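Local coordinates for transcription antitermination protein NusB (Thermotoga maritima, PDB 1TZV) that probably acts in transcription antitermination of ribosomal RNA operons by binding the boxA antiterminator sequence in RNA, at residues 28-31 / 32-36; 78-81 / 82-86; 97-100 / 101-104. All coordinates share one frame; numbering follows the deposited sequence.

The three interactions are local contacts in an all-helical chain and come in series along it: interaction 1 spans nearly all of helix 27-34 and the residues just beyond it, interaction 2 lies at the N-terminal end of helix 79-94, and interaction 3 at the N-terminal end of helix 100-114, the next helix in the chain. The centres of interactions 1 and 2 lie about 19 Å apart, those of 2 and 3 about 18 Å, and those of 1 and 3 about 25 Å. No two touch. Interaction 2 meets helix 5-19, as interaction 1 does, and helix 117-134, as interaction 3 does, so the three join short helical turns to shared helices of the NusB fold.

Interaction 1: residues 28-31 / 32-36; sequences EQIL and EEILD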
loop_
_atom_site.group_PDB
_atom_site.type_symbol
_atom_site.label_atom_id
_atom_site.label_comp_id
_atom_site.label_asym_id
_atom_site.label_seq_id
_atom_site.Cartn_x
_atom_site.Cartn_y
_atom_site.Cartn_z
ATOM N N GLU A 28 -9.854 -6.472 8.285
ATOM C CA GLU A 28 -9.021 -7.233 9.210
ATOM C C GLU A 28 -9.289 -8.732 9.114
ATOM O O GLU A 28 -8.359 -9.528 9.180
ATOM C CB GLU A 28 -9.250 -6.773 10.645
ATOM C CG GLU A 28 -8.809 -5.354 10.893
ATOM C CD GLU A 28 -8.861 -5.002 12.367
ATOM O OE1 GLU A 28 -9.523 -4.005 12.717
ATOM O OE2 GLU A 28 -8.243 -5.732 13.177
ATOM N N GLN A 29 -10.555 -9.123 8.960
ATOM C CA GLN A 29 -10.896 -10.538 8.842
ATOM C C GLN A 29 -10.363 -11.118 7.547
ATOM O O GLN A 29 -9.891 -12.254 7.500
ATOM C CB GLN A 29 -12.414 -10.740 8.913
ATOM C CG GLN A 29 -12.931 -10.893 10.332
ATOM C CD GLN A 29 -12.291 -12.073 11.052
ATOM O OE1 GLN A 29 -12.470 -13.228 10.659
ATOM N NE2 GLN A 29 -11.536 -11.784 12.106
ATOM N N ILE A 30 -10.439 -10.333 6.478
ATOM C CA ILE A 30 -9.916 -10.790 5.201
ATOM C C ILE A 30 -8.410 -11.054 5.334
ATOM O O ILE A 30 -7.920 -12.056 4.842
ATOM C CB ILE A 30 -10.180 -9.760 4.096
ATOM C CG1 ILE A 30 -11.694 -9.685 3.843
ATOM C CG2 ILE A 30 -9.438 -10.153 2.832
ATOM C CD1 ILE A 30 -12.107 -8.620 2.846
ATOM N N LEU A 31 -7.686 -10.162 6.011
ATOM C CA LEU A 31 -6.246 -10.383 6.187
ATOM C C LEU A 31 -5.994 -11.682 6.952
ATOM O O LEU A 31 -5.071 -12.428 6.625
ATOM C CB LEU A 31 -5.581 -9.214 6.927
ATOM C CG LEU A 31 -4.092 -9.439 7.236
ATOM C CD1 LEU A 31 -3.289 -9.498 5.937
ATOM C CD2 LEU A 31 -3.555 -8.344 8.129
ATOM N N GLU A 32 -6.808 -11.963 7.970
ATOM C CA GLU A 32 -6.617 -13.202 8.736
ATOM C C GLU A 32 -6.768 -14.477 7.898
ATOM O O GLU A 32 -6.178 -15.512 8.228
ATOM C CB GLU A 32 -7.565 -13.252 9.940
ATOM C CG GLU A 32 -7.239 -12.216 11.021
ATOM C CD GLU A 32 -5.788 -12.252 11.476
ATOM O OE1 GLU A 32 -5.273 -13.337 11.828
ATOM O OE2 GLU A 32 -5.148 -11.186 11.491
ATOM N N GLU A 33 -7.547 -14.427 6.822
ATOM C CA GLU A 33 -7.707 -15.601 5.956
ATOM C C GLU A 33 -6.424 -15.810 5.147
ATOM O O GLU A 33 -6.037 -16.940 4.836
ATOM C CB GLU A 33 -8.862 -15.417 4.970
ATOM C CG GLU A 33 -10.238 -15.209 5.589
ATOM C CD GLU A 33 -11.319 -15.065 4.529
ATOM O OE1 GLU A 33 -10.969 -14.847 3.349
ATOM O OE2 GLU A 33 -12.514 -15.160 4.877
ATOM N N ILE A 34 -5.765 -14.704 4.810
ATOM C CA ILE A 34 -4.534 -14.723 4.019
ATOM C C ILE A 34 -3.336 -15.148 4.860
ATOM O O ILE A 34 -2.500 -15.945 4.415
ATOM C CB ILE A 34 -4.285 -13.314 3.409
ATOM C CG1 ILE A 34 -5.355 -13.040 2.348
ATOM C CG2 ILE A 34 -2.894 -13.215 2.801
ATOM C CD1 ILE A 34 -5.527 -11.571 2.032
ATOM N N LEU A 35 -3.252 -14.616 6.076
ATOM C CA LEU A 35 -2.155 -14.957 6.973
ATOM C C LEU A 35 -2.329 -16.399 7.441
ATOM O O LEU A 35 -3.425 -16.827 7.803
ATOM C CB LEU A 35 -2.121 -14.015 8.188
ATOM C CG LEU A 35 -1.864 -12.534 7.874
ATOM C CD1 LEU A 35 -1.988 -11.716 9.148
ATOM C CD2 LEU A 35 -0.483 -12.346 7.247
ATOM N N ASP A 36 -1.244 -17.152 7.390
ATOM C CA ASP A 36 -1.271 -18.537 7.834
ATOM C C ASP A 36 0.102 -18.911 8.354
ATOM O O ASP A 36 0.944 -18.041 8.602
ATOM C CB ASP A 36 -1.703 -19.478 6.698
ATOM C CG ASP A 36 -0.821 -19.377 5.476
ATOM O OD1 ASP A 36 0.335 -18.951 5.613
ATOM O OD2 ASP A 36 -1.283 -19.744 4.376
HETATM O O HOH W 1 -6.171 -8.772 10.809
HETATM O O HOH W 2 -9.063 -13.285 2.589
#
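Leu31 and Leu35, one helical turn apart, cross obliquely, with CD1 of Leu35 lying 3.6 Å from CG of Leu31. The two chains start differently: CG of Leu31 stands anti to its backbone N (chi1 176°), whereas CG of Leu35 lies anti to the carbonyl carbon (chi1 -63°), which brings the Leu35 branch point beside the Leu31 carbonyl and its CD1 against the Leu31 fork. Both side chains also meet helix 41-56, Leu31 at Ala47 and Ile51 and Leu35 at Arg48. Replacing Leu31 with an alanine removes CG and both methyls, which is likely to open a gap facing Ala47 and Ile51 and leave Leu35 CD1 without its nearest apolar neighbour across the turn. Ile30 CG2 and Ile34 CD1 meet more loosely, at 4.2 Å.

Two glutamates reach back to carbonyls through water. Glu33 OE1 accepts from a water at 2.6 Å that also donates to Ile30 O, while Glu33 OE2 forms a salt bridge with Arg22. Glu32 brings OE2 to a second water beside Glu28 O; OE2 also forms a salt bridge with Arg48.

The backbone bond from Leu35 N to Leu31 O is 2.9 Å long and nearly straight (N-H...O 165°), yet Leu35 has left helical phi/psi. This is a short amphipathic helix of about two turns and its C-terminal exit, leucines toward helix 41-56, isoleucines toward helix 5-19.

Interaction 2: residues 78-81 / 82-86; sequences SVVD and RNVLR
Arg82 folds back along the first helical turn toward Ser78 and Val79. Its CB lies 3.4 Å from Ser78 O, the same oxygen that accepts the Arg82 backbone N-H in a nearly straight bond (171°). From CB the chain runs extended through CG and CD, then bends at chi3 (56°), which swings the guanidinium back toward the start of the helix. CD meets one face of the Arg86 guanidinium, 3.6 Å above its plane and offset toward its rim. Beyond the bend NE forms a salt bridge with Glu20. The guanidinium carries Ser78 O over one face, offset toward the rim, while in the conformer given for Val79, NH1 comes within 3.5 Å of its CG1, approached obliquely. NH2 donates to the carbonyls of Leu74 and Leu77, fixing the planar group against the chain that leads into the helix.

That entrance is an N-cap: Ser78 OG accepts from Asp81 N at 3.0 Å with an angle of 177°, satisfying an N-H of the first turn that has no preceding helical carbonyl to bond. Helix 79-94, opened in this way, packs against helices 5-19, 100-114 and 117-134 of the NusB fold.

On its buried side Val80 and Val84 lie side by side and point the same way, Val80 CG1 being 4.0 Å from Val84 CG2. Phe13 of helix 5-19 touches both valines, and Tyr114 of helix 100-114 meets Val80, while Ala107 and Ile110 border Val84.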
loop_
_atom_site.group_PDB
_atom_site.type_symbol
_atom_site.label_atom_id
_atom_site.label_comp_id
_atom_site.label_asym_id
_atom_site.label_seq_id
_atom_site.Cartn_x
_atom_site.Cartn_y
_atom_site.Cartn_z
ATOM N N SER A 78 -7.787 1.329 -11.433
ATOM C CA SER A 78 -8.031 -0.089 -11.225
ATOM C C SER A 78 -7.894 -0.420 -9.747
ATOM O O SER A 78 -7.300 0.343 -8.963
ATOM C CB SER A 78 -7.023 -0.924 -11.988
ATOM O OG SER A 78 -5.728 -0.812 -11.372
ATOM N N VAL A 79 -8.452 -1.555 -9.351
ATOM C CA VAL A 79 -8.358 -1.969 -7.962
ATOM C C VAL A 79 -6.875 -2.096 -7.571
ATOM O O VAL A 79 -6.511 -1.814 -6.425
ATOM C CB VAL A 79 -9.100 -3.320 -7.706
ATOM C CG1 VAL A 79 -10.613 -3.134 -7.870
ATOM C CG2 VAL A 79 -8.595 -4.393 -8.668
ATOM N N VAL A 80 -6.022 -2.500 -8.508
ATOM C CA VAL A 80 -4.607 -2.632 -8.197
ATOM C C VAL A 80 -3.961 -1.276 -7.950
ATOM O O VAL A 80 -3.323 -1.061 -6.906
ATOM C CB VAL A 80 -3.837 -3.324 -9.312
ATOM C CG1 VAL A 80 -2.338 -3.341 -8.982
ATOM C CG2 VAL A 80 -4.362 -4.759 -9.502
ATOM N N ASP A 81 -4.112 -0.334 -8.876
ATOM C CA ASP A 81 -3.448 0.952 -8.703
ATOM C C ASP A 81 -3.972 1.739 -7.510
ATOM O O ASP A 81 -3.194 2.366 -6.782
ATOM C CB ASP A 81 -3.564 1.757 -9.993
ATOM C CG ASP A 81 -2.774 1.138 -11.127
ATOM O OD1 ASP A 81 -1.868 0.322 -10.837
ATOM O OD2 ASP A 81 -3.068 1.491 -12.297
ATOM N N ARG A 82 -5.279 1.739 -7.289
ATOM C CA ARG A 82 -5.842 2.449 -6.151
ATOM C C ARG A 82 -5.277 1.910 -4.835
ATOM O O ARG A 82 -4.855 2.676 -3.941
ATOM C CB ARG A 82 -7.382 2.294 -6.157
ATOM C CG ARG A 82 -8.077 2.707 -4.845
ATOM C CD ARG A 82 -9.605 2.839 -4.987
ATOM N NE ARG A 82 -10.222 1.616 -5.488
ATOM C CZ ARG A 82 -10.562 1.419 -6.756
ATOM N NH1 ARG A 82 -11.092 0.261 -7.105
ATOM N NH2 ARG A 82 -10.416 2.382 -7.661
ATOM N N ASN A 83 -5.227 0.592 -4.707
ATOM C CA ASN A 83 -4.749 0.021 -3.458
ATOM C C ASN A 83 -3.231 0.037 -3.301
ATOM O O ASN A 83 -2.736 0.128 -2.169
ATOM C CB ASN A 83 -5.406 -1.338 -3.262
ATOM C CG ASN A 83 -6.890 -1.191 -3.007
ATOM O OD1 ASN A 83 -7.743 -1.512 -3.872
ATOM N ND2 ASN A 83 -7.222 -0.640 -1.885
ATOM N N VAL A 84 -2.493 -0.010 -4.400
ATOM C CA VAL A 84 -1.043 0.136 -4.295
ATOM C C VAL A 84 -0.793 1.578 -3.801
ATOM O O VAL A 84 0.063 1.795 -2.929
ATOM C CB VAL A 84 -0.343 -0.065 -5.658
ATOM C CG1 VAL A 84 1.115 0.479 -5.606
ATOM C CG2 VAL A 84 -0.320 -1.543 -5.989
ATOM N N LEU A 85 -1.509 2.565 -4.321
ATOM C CA LEU A 85 -1.301 3.939 -3.870
ATOM C C LEU A 85 -1.670 4.097 -2.401
ATOM O O LEU A 85 -0.957 4.764 -1.638
ATOM C CB LEU A 85 -2.082 4.921 -4.754
ATOM C CG LEU A 85 -1.510 5.072 -6.171
ATOM C CD1 LEU A 85 -2.461 5.937 -7.010
ATOM C CD2 LEU A 85 -0.110 5.711 -6.142
ATOM N N ARG A 86 -2.760 3.484 -1.960
ATOM C CA ARG A 86 -3.150 3.563 -0.548
ATOM C C ARG A 86 -2.077 2.940 0.348
ATOM O O ARG A 86 -1.661 3.531 1.359
ATOM C CB ARG A 86 -4.473 2.826 -0.293
ATOM C CG ARG A 86 -5.685 3.550 -0.798
ATOM C CD ARG A 86 -6.855 2.598 -0.839
ATOM N NE ARG A 86 -8.113 3.339 -0.905
ATOM C CZ ARG A 86 -9.290 2.784 -1.186
ATOM N NH1 ARG A 86 -10.388 3.529 -1.181
ATOM N NH2 ARG A 86 -9.354 1.500 -1.522
#

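Interaction 3: residues 97-100 / 101-104; sequences DIPI and EVTI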
loop_
_atom_site.group_PDB
_atom_site.type_symbol
_atom_site.label_atom_id
_atom_site.label_comp_id
_atom_site.label_asym_id
_atom_site.label_seq_id
_atom_site.Cartn_x
_atom_site.Cartn_y
_atom_site.Cartn_z
ATOM N N ASP A 97 11.381 4.333 9.260
ATOM C CA ASP A 97 12.472 3.346 9.169
ATOM C C ASP A 97 12.577 2.805 7.747
ATOM O O ASP A 97 13.597 2.235 7.374
ATOM C CB ASP A 97 12.302 2.160 10.131
ATOM C CG ASP A 97 11.523 1.014 9.514
ATOM O OD1 ASP A 97 12.151 0.151 8.862
ATOM O OD2 ASP A 97 10.283 0.980 9.666
ATOM N N ILE A 98 11.520 2.988 6.959
ATOM C CA ILE A 98 11.523 2.520 5.573
ATOM C C ILE A 98 11.886 3.684 4.662
ATOM O O ILE A 98 11.175 4.684 4.608
ATOM C CB ILE A 98 10.136 1.976 5.142
ATOM C CG1 ILE A 98 9.664 0.898 6.121
ATOM C CG2 ILE A 98 10.219 1.397 3.727
ATOM C CD1 ILE A 98 10.574 -0.311 6.208
ATOM N N PRO A 99 13.018 3.580 3.950
ATOM C CA PRO A 99 13.408 4.668 3.055
ATOM C C PRO A 99 12.365 4.910 1.975
ATOM O O PRO A 99 11.701 3.965 1.490
ATOM C CB PRO A 99 14.753 4.202 2.487
ATOM C CG PRO A 99 14.726 2.724 2.660
ATOM C CD PRO A 99 14.030 2.509 3.968
ATOM N N ILE A 100 12.222 6.167 1.594
ATOM C CA ILE A 100 11.273 6.547 0.564
ATOM C C ILE A 100 11.475 5.695 -0.686
ATOM O O ILE A 100 10.513 5.182 -1.258
ATOM C CB ILE A 100 11.445 8.029 0.194
ATOM C CG1 ILE A 100 11.125 8.899 1.407
ATOM C CG2 ILE A 100 10.573 8.386 -0.996
ATOM C CD1 ILE A 100 11.586 10.345 1.239
ATOM N N GLU A 101 12.720 5.540 -1.115
ATOM C CA GLU A 101 13.037 4.766 -2.308
ATOM C C GLU A 101 12.538 3.326 -2.220
ATOM O O GLU A 101 12.097 2.760 -3.227
ATOM C CB GLU A 101 14.551 4.790 -2.545
ATOM C CG GLU A 101 15.009 4.022 -3.773
ATOM C CD GLU A 101 16.491 4.233 -4.065
ATOM O OE1 GLU A 101 16.871 5.369 -4.424
ATOM O OE2 GLU A 101 17.272 3.266 -3.931
ATOM N N VAL A 102 12.608 2.716 -1.044
ATOM C CA VAL A 102 12.133 1.344 -0.890
ATOM C C VAL A 102 10.608 1.287 -1.042
ATOM O O VAL A 102 10.059 0.427 -1.751
ATOM C CB VAL A 102 12.552 0.755 0.479
ATOM C CG1 VAL A 102 11.832 -0.539 0.744
ATOM C CG2 VAL A 102 14.053 0.503 0.490
ATOM N N THR A 103 9.906 2.204 -0.400
ATOM C CA THR A 103 8.455 2.236 -0.500
ATOM C C THR A 103 8.058 2.419 -1.950
ATOM O O THR A 103 7.202 1.689 -2.470
ATOM C CB THR A 103 7.881 3.384 0.334
ATOM O OG1 THR A 103 8.103 3.095 1.718
ATOM C CG2 THR A 103 6.373 3.549 0.075
ATOM N N ILE A 104 8.668 3.366 -2.641
ATOM C CA ILE A 104 8.277 3.617 -4.019
ATOM C C ILE A 104 8.649 2.466 -4.955
ATOM O O ILE A 104 7.811 1.996 -5.732
ATOM C CB ILE A 104 8.870 4.967 -4.510
ATOM C CG1 ILE A 104 8.296 6.107 -3.657
ATOM C CG2 ILE A 104 8.569 5.172 -5.984
ATOM C CD1 ILE A 104 8.838 7.475 -4.027
HETATM O O HOH W 3 8.976 5.238 3.173
#
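One apolar contact joins the loop to the helix and a second runs along its first turn. Ile98 and Val102 cross at about a right angle; in the conformer given for Ile98, its CG2 lies 3.9 Å from CG1 of Val102. Ile98 crosses Thr103 at about a right angle too, and the same methyl makes a van der Waals contact with the hydroxyl oxygen, Ile98 CG2 to Thr103 OG1 being 3.4 Å, so it sits where Val102 and Thr103 adjoin. Farther along, Ile100 and Ile104 lie side by side and point the same way, Ile100 CG2 meeting Ile104 CD1 at 3.6 Å. This methyl-to-methyl approach follows from the torsions: CG2 of Ile100 is anti to its backbone N, while the extended CG1-CD1 arm of Ile104 (chi2 178°) runs back along the turn. Both isoleucines also face helix 117-134, Ile100 at Ala131 and Ile104 at Asn124, Leu127 and Asp128.

The backbone bonds define a helix start with Pro99 at the N-cap position. Pro99 O accepts from Thr103 N at 3.1 Å (angle 166°) and, weakly, from Val102 N; Ile100 O accepts from Ile104 N at 2.9 Å. Pro99 has no backbone N-H to offer, and its side chain cannot make a polar capping bond of the kind a serine makes. The loop from helix 79-94 ends at Pro99, and helix 100-114 follows, two consecutive helices of the all-helical NusB fold.

Polar side-chain contacts centre on Thr103. A water donates to its OG1 and to Ile98 O, each at 2.7 Å, spanning the loop and the helix. Thr103 OG1 also has a hydrogen bond with Glu91 of helix 79-94, whose Ala88 touches the threonine side chain.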